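Local coordinates for protein methylase yhhF (PDB 2FPO) that methylates N2 of guanine 966 of 16S ribosomal RNA within the assembled 30S particle, using S-adenosyl-L-methionine as the methyl donor, at residues A[57-62]-A[114-119]; A[126-131]-A[142-147]; A[95-100]-A[105-110]. All blocks are in the same frame, centred on the assembly; numbering follows the deposited sequence. Where two conformers were deposited one is given.

Contact 1: A[57-62]-A[114-119]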
# COMPACT_ATOMS: atom_id res chain seq x y z
N GLN A 57 -8.59 3.36 7.01
CA GLN A 57 -8.13 1.99 7.15
C GLN A 57 -7.36 1.63 5.88
O GLN A 57 -7.91 1.69 4.76
CB GLN A 57 -9.31 1.05 7.39
CG GLN A 57 -9.56 0.75 8.89
CD GLN A 57 -8.46 -0.16 9.54
OE1 GLN A 57 -8.41 -0.29 10.76
NE2 GLN A 57 -7.61 -0.79 8.71
N CYS A 58 -6.10 1.23 6.06
CA CYS A 58 -5.16 0.98 4.96
C CYS A 58 -4.69 -0.46 4.90
O CYS A 58 -4.44 -1.12 5.92
CB CYS A 58 -3.91 1.88 5.08
SG CYS A 58 -4.30 3.63 5.25
N LEU A 59 -4.59 -0.96 3.69
CA LEU A 59 -4.05 -2.30 3.50
C LEU A 59 -2.87 -2.19 2.53
O LEU A 59 -3.00 -1.64 1.44
CB LEU A 59 -5.17 -3.22 2.98
CG LEU A 59 -4.74 -4.59 2.45
CD1 LEU A 59 -4.34 -5.48 3.66
CD2 LEU A 59 -5.89 -5.18 1.61
N ASP A 60 -1.71 -2.70 2.93
CA ASP A 60 -0.54 -2.74 2.05
C ASP A 60 -0.30 -4.21 1.63
O ASP A 60 0.13 -5.03 2.46
CB ASP A 60 0.67 -2.19 2.79
CG ASP A 60 1.82 -1.80 1.86
OD1 ASP A 60 1.95 -2.31 0.73
OD2 ASP A 60 2.64 -0.99 2.30
N CYS A 61 -0.56 -4.51 0.35
CA CYS A 61 -0.51 -5.89 -0.15
C CYS A 61 0.88 -6.52 -0.26
O CYS A 61 0.97 -7.75 -0.27
CB CYS A 61 -1.22 -6.02 -1.50
SG CYS A 61 -2.99 -5.60 -1.39
N PHE A 62 1.91 -5.68 -0.40
CA PHE A 62 3.32 -6.13 -0.54
C PHE A 62 4.09 -5.07 0.20
O PHE A 62 4.68 -4.16 -0.42
CB PHE A 62 3.79 -6.18 -2.03
CG PHE A 62 2.87 -6.95 -2.93
CD1 PHE A 62 3.04 -8.32 -3.12
CD2 PHE A 62 1.80 -6.30 -3.56
CE1 PHE A 62 2.11 -9.05 -3.93
CE2 PHE A 62 0.87 -7.00 -4.37
CZ PHE A 62 1.04 -8.38 -4.57
N SER A 114 -2.68 -15.84 -1.60
CA SER A 114 -3.29 -16.63 -0.55
C SER A 114 -4.06 -15.75 0.43
O SER A 114 -5.17 -16.10 0.86
CB SER A 114 -2.22 -17.39 0.26
OG SER A 114 -1.65 -18.39 -0.55
N PHE A 115 -3.44 -14.64 0.81
CA PHE A 115 -4.06 -13.76 1.78
C PHE A 115 -5.40 -13.15 1.34
O PHE A 115 -6.35 -13.12 2.13
CB PHE A 115 -3.12 -12.64 2.25
CG PHE A 115 -3.80 -11.74 3.26
CD1 PHE A 115 -3.99 -12.16 4.56
CD2 PHE A 115 -4.34 -10.52 2.86
CE1 PHE A 115 -4.67 -11.35 5.47
CE2 PHE A 115 -5.04 -9.72 3.78
CZ PHE A 115 -5.18 -10.15 5.07
N LEU A 116 -5.46 -12.66 0.11
CA LEU A 116 -6.65 -11.97 -0.41
C LEU A 116 -7.74 -12.92 -0.89
O LEU A 116 -8.88 -12.49 -1.12
CB LEU A 116 -6.27 -10.97 -1.53
CG LEU A 116 -5.25 -9.87 -1.13
CD1 LEU A 116 -4.76 -9.15 -2.35
CD2 LEU A 116 -5.89 -8.91 -0.08
N ALA A 117 -7.40 -14.20 -1.04
CA ALA A 117 -8.37 -15.23 -1.46
C ALA A 117 -9.11 -15.78 -0.25
O ALA A 117 -9.03 -16.99 0.06
CB ALA A 117 -7.69 -16.35 -2.24
N GLN A 118 -9.85 -14.88 0.40
CA GLN A 118 -10.75 -15.20 1.50
C GLN A 118 -11.73 -14.01 1.66
O GLN A 118 -11.52 -12.96 1.05
CB GLN A 118 -9.94 -15.38 2.80
CG GLN A 118 -9.13 -14.12 3.19
CD GLN A 118 -8.53 -14.19 4.58
OE1 GLN A 118 -9.10 -14.80 5.50
NE2 GLN A 118 -7.35 -13.56 4.76
N LYS A 119 -12.79 -14.18 2.45
CA LYS A 119 -13.68 -13.06 2.76
C LYS A 119 -12.89 -11.96 3.46
O LYS A 119 -12.37 -12.15 4.58
CB LYS A 119 -14.86 -13.49 3.65
CG LYS A 119 -15.91 -12.39 3.82
CD LYS A 119 -17.25 -12.93 4.36
CE LYS A 119 -17.51 -12.54 5.83
NZ LYS A 119 -16.60 -13.22 6.82

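Contact 2: A[126-131]-A[142-147]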
# COMPACT_ATOMS: atom_id res chain seq x y z
N VAL A 126 -5.74 1.25 -0.37
CA VAL A 126 -4.95 0.02 -0.61
C VAL A 126 -3.75 0.33 -1.48
O VAL A 126 -3.86 1.06 -2.49
CB VAL A 126 -5.80 -1.13 -1.24
CG1 VAL A 126 -4.99 -2.44 -1.43
CG2 VAL A 126 -7.04 -1.41 -0.39
N PHE A 127 -2.60 -0.22 -1.08
CA PHE A 127 -1.35 -0.07 -1.81
C PHE A 127 -1.01 -1.38 -2.53
O PHE A 127 -0.91 -2.44 -1.90
CB PHE A 127 -0.19 0.29 -0.88
CG PHE A 127 -0.46 1.51 -0.02
CD1 PHE A 127 -0.47 2.80 -0.57
CD2 PHE A 127 -0.65 1.37 1.35
CE1 PHE A 127 -0.73 3.94 0.25
CE2 PHE A 127 -0.90 2.51 2.18
CZ PHE A 127 -0.94 3.79 1.62
N VAL A 128 -0.81 -1.26 -3.84
CA VAL A 128 -0.49 -2.40 -4.74
C VAL A 128 0.78 -2.09 -5.53
O VAL A 128 0.76 -1.59 -6.66
CB VAL A 128 -1.67 -2.76 -5.69
CG1 VAL A 128 -1.37 -4.07 -6.47
CG2 VAL A 128 -2.98 -2.84 -4.93
N ASP A 129 1.91 -2.41 -4.92
CA ASP A 129 3.19 -2.22 -5.55
C ASP A 129 3.90 -3.57 -5.50
O ASP A 129 4.74 -3.79 -4.64
CB ASP A 129 3.99 -1.14 -4.81
CG ASP A 129 5.40 -0.96 -5.38
OD1 ASP A 129 5.60 -1.21 -6.60
OD2 ASP A 129 6.31 -0.60 -4.60
N PRO A 130 3.53 -4.50 -6.39
CA PRO A 130 4.18 -5.82 -6.30
C PRO A 130 5.66 -5.85 -6.70
O PRO A 130 6.10 -4.98 -7.50
CB PRO A 130 3.30 -6.71 -7.20
CG PRO A 130 2.71 -5.75 -8.19
CD PRO A 130 2.50 -4.46 -7.45
N PRO A 131 6.43 -6.84 -6.18
CA PRO A 131 7.86 -6.95 -6.48
C PRO A 131 8.07 -7.22 -7.98
O PRO A 131 9.09 -6.82 -8.54
CB PRO A 131 8.32 -8.15 -5.61
CG PRO A 131 7.09 -8.96 -5.42
CD PRO A 131 6.00 -7.91 -5.26
N ASN A 142 -8.06 -8.03 -8.94
CA ASN A 142 -9.34 -8.75 -9.00
C ASN A 142 -9.75 -9.35 -7.68
O ASN A 142 -10.93 -9.37 -7.35
CB ASN A 142 -9.31 -9.84 -10.06
CG ASN A 142 -9.36 -9.29 -11.47
OD1 ASN A 142 -8.78 -9.87 -12.38
ND2 ASN A 142 -10.07 -8.19 -11.66
N LEU A 143 -8.77 -9.84 -6.91
CA LEU A 143 -9.05 -10.37 -5.58
C LEU A 143 -9.55 -9.28 -4.64
O LEU A 143 -10.49 -9.51 -3.90
CB LEU A 143 -7.83 -11.07 -4.98
CG LEU A 143 -7.48 -12.40 -5.68
CD1 LEU A 143 -6.01 -12.70 -5.48
CD2 LEU A 143 -8.34 -13.57 -5.23
N LEU A 144 -8.91 -8.10 -4.70
CA LEU A 144 -9.35 -6.94 -3.89
C LEU A 144 -10.81 -6.61 -4.15
O LEU A 144 -11.61 -6.49 -3.23
CB LEU A 144 -8.45 -5.69 -4.13
CG LEU A 144 -7.02 -5.75 -3.59
CD1 LEU A 144 -6.23 -4.51 -4.09
CD2 LEU A 144 -7.08 -5.80 -2.03
N GLU A 145 -11.15 -6.49 -5.42
CA GLU A 145 -12.53 -6.22 -5.82
C GLU A 145 -13.53 -7.35 -5.50
O GLU A 145 -14.67 -7.08 -5.18
CB GLU A 145 -12.58 -5.89 -7.31
CG GLU A 145 -13.99 -5.58 -7.90
CD GLU A 145 -14.67 -4.41 -7.22
OE1 GLU A 145 -13.97 -3.43 -6.85
OE2 GLU A 145 -15.92 -4.45 -7.07
N ASP A 146 -13.11 -8.61 -5.63
CA ASP A 146 -14.07 -9.73 -5.57
C ASP A 146 -14.31 -10.22 -4.15
O ASP A 146 -15.34 -10.82 -3.88
CB ASP A 146 -13.62 -10.91 -6.41
CG ASP A 146 -13.57 -10.61 -7.88
OD1 ASP A 146 -14.12 -9.58 -8.33
OD2 ASP A 146 -12.94 -11.41 -8.59
N ASN A 147 -13.37 -9.98 -3.24
CA ASN A 147 -13.44 -10.56 -1.91
C ASN A 147 -13.74 -9.57 -0.77
O ASN A 147 -13.54 -9.89 0.40
CB ASN A 147 -12.18 -11.41 -1.66
CG ASN A 147 -12.13 -12.64 -2.57
OD1 ASN A 147 -13.17 -13.10 -3.03
ND2 ASN A 147 -10.95 -13.14 -2.85

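Contact 3: A[95-100]-A[105-110]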
# COMPACT_ATOMS: atom_id res chain seq x y z
N LYS A 95 9.28 -5.15 14.30
CA LYS A 95 10.22 -4.42 15.15
C LYS A 95 10.10 -2.91 14.97
O LYS A 95 10.07 -2.18 15.97
CB LYS A 95 11.65 -4.86 14.87
CG LYS A 95 11.97 -6.27 15.37
CD LYS A 95 13.40 -6.59 15.02
CE LYS A 95 13.68 -8.08 15.06
NZ LYS A 95 15.05 -8.32 14.53
N ASN A 96 10.00 -2.44 13.72
CA ASN A 96 9.89 -1.00 13.49
C ASN A 96 8.60 -0.44 14.01
O ASN A 96 8.59 0.66 14.53
CB ASN A 96 10.11 -0.62 12.02
CG ASN A 96 11.52 -0.89 11.57
OD1 ASN A 96 12.43 -0.93 12.39
ND2 ASN A 96 11.72 -1.08 10.28
N LEU A 97 7.51 -1.20 13.91
CA LEU A 97 6.25 -0.77 14.53
C LEU A 97 6.36 -0.66 16.06
O LEU A 97 5.73 0.21 16.67
CB LEU A 97 5.11 -1.72 14.15
CG LEU A 97 4.63 -1.68 12.69
CD1 LEU A 97 3.87 -2.96 12.37
CD2 LEU A 97 3.78 -0.44 12.37
N ALA A 98 7.12 -1.57 16.67
CA ALA A 98 7.31 -1.55 18.12
C ALA A 98 8.12 -0.30 18.56
O ALA A 98 7.75 0.37 19.52
CB ALA A 98 7.96 -2.86 18.58
N THR A 99 9.18 0.02 17.82
CA THR A 99 9.94 1.27 18.01
C THR A 99 9.07 2.54 18.00
O THR A 99 9.21 3.41 18.87
CB THR A 99 11.00 1.40 16.90
OG1 THR A 99 11.99 0.38 17.09
CG2 THR A 99 11.67 2.76 16.93
N LEU A 100 8.18 2.62 17.02
CA LEU A 100 7.29 3.75 16.83
C LEU A 100 6.10 3.72 17.77
O LEU A 100 5.33 4.70 17.82
CB LEU A 100 6.81 3.76 15.37
CG LEU A 100 7.87 3.93 14.28
CD1 LEU A 100 7.26 3.69 12.86
CD2 LEU A 100 8.55 5.33 14.39
N ALA A 105 -1.72 -1.27 13.98
CA ALA A 105 -1.21 -1.96 12.80
C ALA A 105 -0.92 -3.42 13.09
O ALA A 105 -0.75 -3.82 14.26
CB ALA A 105 0.06 -1.27 12.27
N ARG A 106 -0.90 -4.24 12.06
CA ARG A 106 -0.54 -5.64 12.21
C ARG A 106 0.23 -6.04 10.95
O ARG A 106 0.12 -5.41 9.87
CB ARG A 106 -1.78 -6.52 12.32
CG ARG A 106 -2.69 -6.46 11.10
CD ARG A 106 -3.62 -7.68 11.07
NE ARG A 106 -4.64 -7.63 12.15
CZ ARG A 106 -5.78 -6.94 12.11
NH1 ARG A 106 -6.65 -7.01 13.14
NH2 ARG A 106 -6.07 -6.20 11.04
N VAL A 107 1.02 -7.08 11.08
CA VAL A 107 1.81 -7.55 9.97
C VAL A 107 1.43 -8.98 9.82
O VAL A 107 1.47 -9.76 10.79
CB VAL A 107 3.33 -7.45 10.27
CG1 VAL A 107 4.15 -8.08 9.15
CG2 VAL A 107 3.74 -5.96 10.54
N VAL A 108 1.10 -9.34 8.59
CA VAL A 108 0.79 -10.71 8.28
C VAL A 108 1.87 -11.23 7.29
O VAL A 108 2.09 -10.66 6.21
CB VAL A 108 -0.62 -10.83 7.64
CG1 VAL A 108 -0.90 -12.26 7.22
CG2 VAL A 108 -1.76 -10.30 8.59
N ASN A 109 2.50 -12.34 7.67
CA ASN A 109 3.57 -12.92 6.86
C ASN A 109 2.91 -13.86 5.87
O ASN A 109 2.70 -15.02 6.16
CB ASN A 109 4.59 -13.66 7.74
CG ASN A 109 5.77 -14.25 6.93
OD1 ASN A 109 5.99 -13.91 5.75
ND2 ASN A 109 6.51 -15.14 7.57
N SER A 110 2.55 -13.34 4.71
CA SER A 110 1.82 -14.15 3.73
C SER A 110 2.10 -13.58 2.36
O SER A 110 2.33 -12.36 2.22
CB SER A 110 0.29 -14.11 3.99
OG SER A 110 -0.43 -14.79 2.93

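Contact 1: A[57-62]-A[114-119]
Leu59, on strand 57-60, and Leu116 of helix 112-116 run past one another in opposite directions and meet through one methyl branch each, Leu59 CD2 lying 4.1 Å from Leu116 CD2. The other methyl of each leucine has a different neighbour. Leu59 CD1 approaches the ring of Phe115 obliquely, its nearest carbon being Phe115 CE2 at 4.3 Å, while Leu116 CD1 rests against the sulfur of Cys61, with 4.1 Å between CD1 and SG. The forks of the two leucines thus supply all three contacts, and no hydrogen bond crosses between the segments. Leu59 reaches the helix because its CG stands anti to the backbone N (chi1 168°) on a CB that already points toward it. Cys61 follows the end of the strand. Next to this apolar patch, Gln118 folds back onto the backbone of Phe115: its NE2 donates to Phe115 O at 2.8 Å, in the carbonyl plane, with an N-H...O angle of 147°. Leu116 O accepts from Asn147 ND2 and Trp149 NE1; separately, the Trp149 ring meets that of Phe115. Helix 112-116 lies on the connection from edge strand 105-108 to strand 123-128, which sits beside 57-60, and this crossover to the other half of the sheet is characteristic of the Rossmann-like fold of S-adenosylmethionine-dependent methyltransferases.

Contact 2: A[126-131]-A[142-147]
Val126 and Leu144 point their side chains at each other, tip to tip, and Val126 CG1 comes within 3.6 Å of Leu144 CD1. The same CG1 is 4.0 Å from Leu144 CD2, which seats this one valine methyl against both ends of the leucine fork. Phe127, next along strand 123-128, directs its CB away from the helix, and its side chain touches Tyr157 and Asp60. Val128 returns to the helix-facing side and uses the other branch: its CG2 meets Leu144 CD1 at 3.7 Å, the two side chains sliding past each other in opposite directions. The valines share a rotamer (chi1 -177° and -172°), and different branches touch because the two stand differently relative to Leu144. Leu144 CD1 touches both valines, which have one residue between them, and this single leucine makes every contact from segment 142-147. Thr140, one turn earlier in the helix, also touches Val128, while Leu116 lies against Leu144 from helix 112-116. Beyond Val128 the chain leaves the strand through Asp129, Pro130 and Pro131, and the two prolines pack on Phe62. The sequence Asp-Pro-Pro-Phe beginning at Asp129 resembles the (D/N)PPY motif IV of amino-methyltransferases, and its place at the carboxyl end of this strand, with helix 137-146 packed on the strand, is consistent with the active-site loop of such enzymes.

Contact 3: A[95-100]-A[105-110]
Leu97, Ala105 and Val107 make the whole of this contact, and Leu97 gives up the most surface to it, 64 Å². Its CB points from helix 87-99 toward strand 105-108, where Ala105 and Val107, two positions apart, turn their own CB atoms back toward the helix. The leucine fork divides between them. Leu97 CD2 lies 3.8 Å from Ala105 CB, and Leu97 CD1 is 3.5 Å from Val107 CG2. CD1 also stays within 4.2 Å of Ala105 CB, so the alanine methyl is touched by both prongs. The Leu97 and Val107 side chains cross obliquely, and the valine branch in play is the one anti to its carbonyl carbon. On Leu97, CG likewise lies anti to the carbonyl carbon (chi1 -70°), which extends the fork out from the helix to the strand. Between these neighbours Arg106 directs its CB away, and its NH2 hydrogen-bonds to Thr81 OG1 on the adjacent strand 79-83. Other helical residues complete the surroundings: Leu70 and Leu73 of helix 67-74 touch Leu97, Leu73 also reaches Ala105, and Val107 meets Ser90, Leu93 and Ile94 of its own packing helix. Helix and strand belong to the beta-alpha-beta unit of 79-83, 87-99 and 105-108, at the outer edge of the parallel part of the sheet. With methyl groups alone in contact and no hydrogen bond or charge pair spanning the segments, this part of the interface rests on van der Waals contact and probably on exclusion of water, so the fit depends on side-chain shape rather than on directional bonds.

In the fold
All three contacts lay helices on one seven-stranded mixed sheet. Strands 57-60 and 123-128, carrying contacts 1 and 2, are neighbours near its middle. Contacts 1 and 2 have centres about 7 Å apart and touch directly; the centre of contact 3 lies about 15 Å from that of contact 1 and about 20 Å from that of contact 2. Along the chain, contact 3 is nested within the loop closed by contact 1, and contact 2 opens afterwards. The strand order 3-2-1-4-5-7-6 is the class I methyltransferase topology: contact 1 ties the crossing chain to the first strand, contact 2 packs the next helix on the strand that follows, and contact 3 packs helix 87-99 on edge strand 105-108.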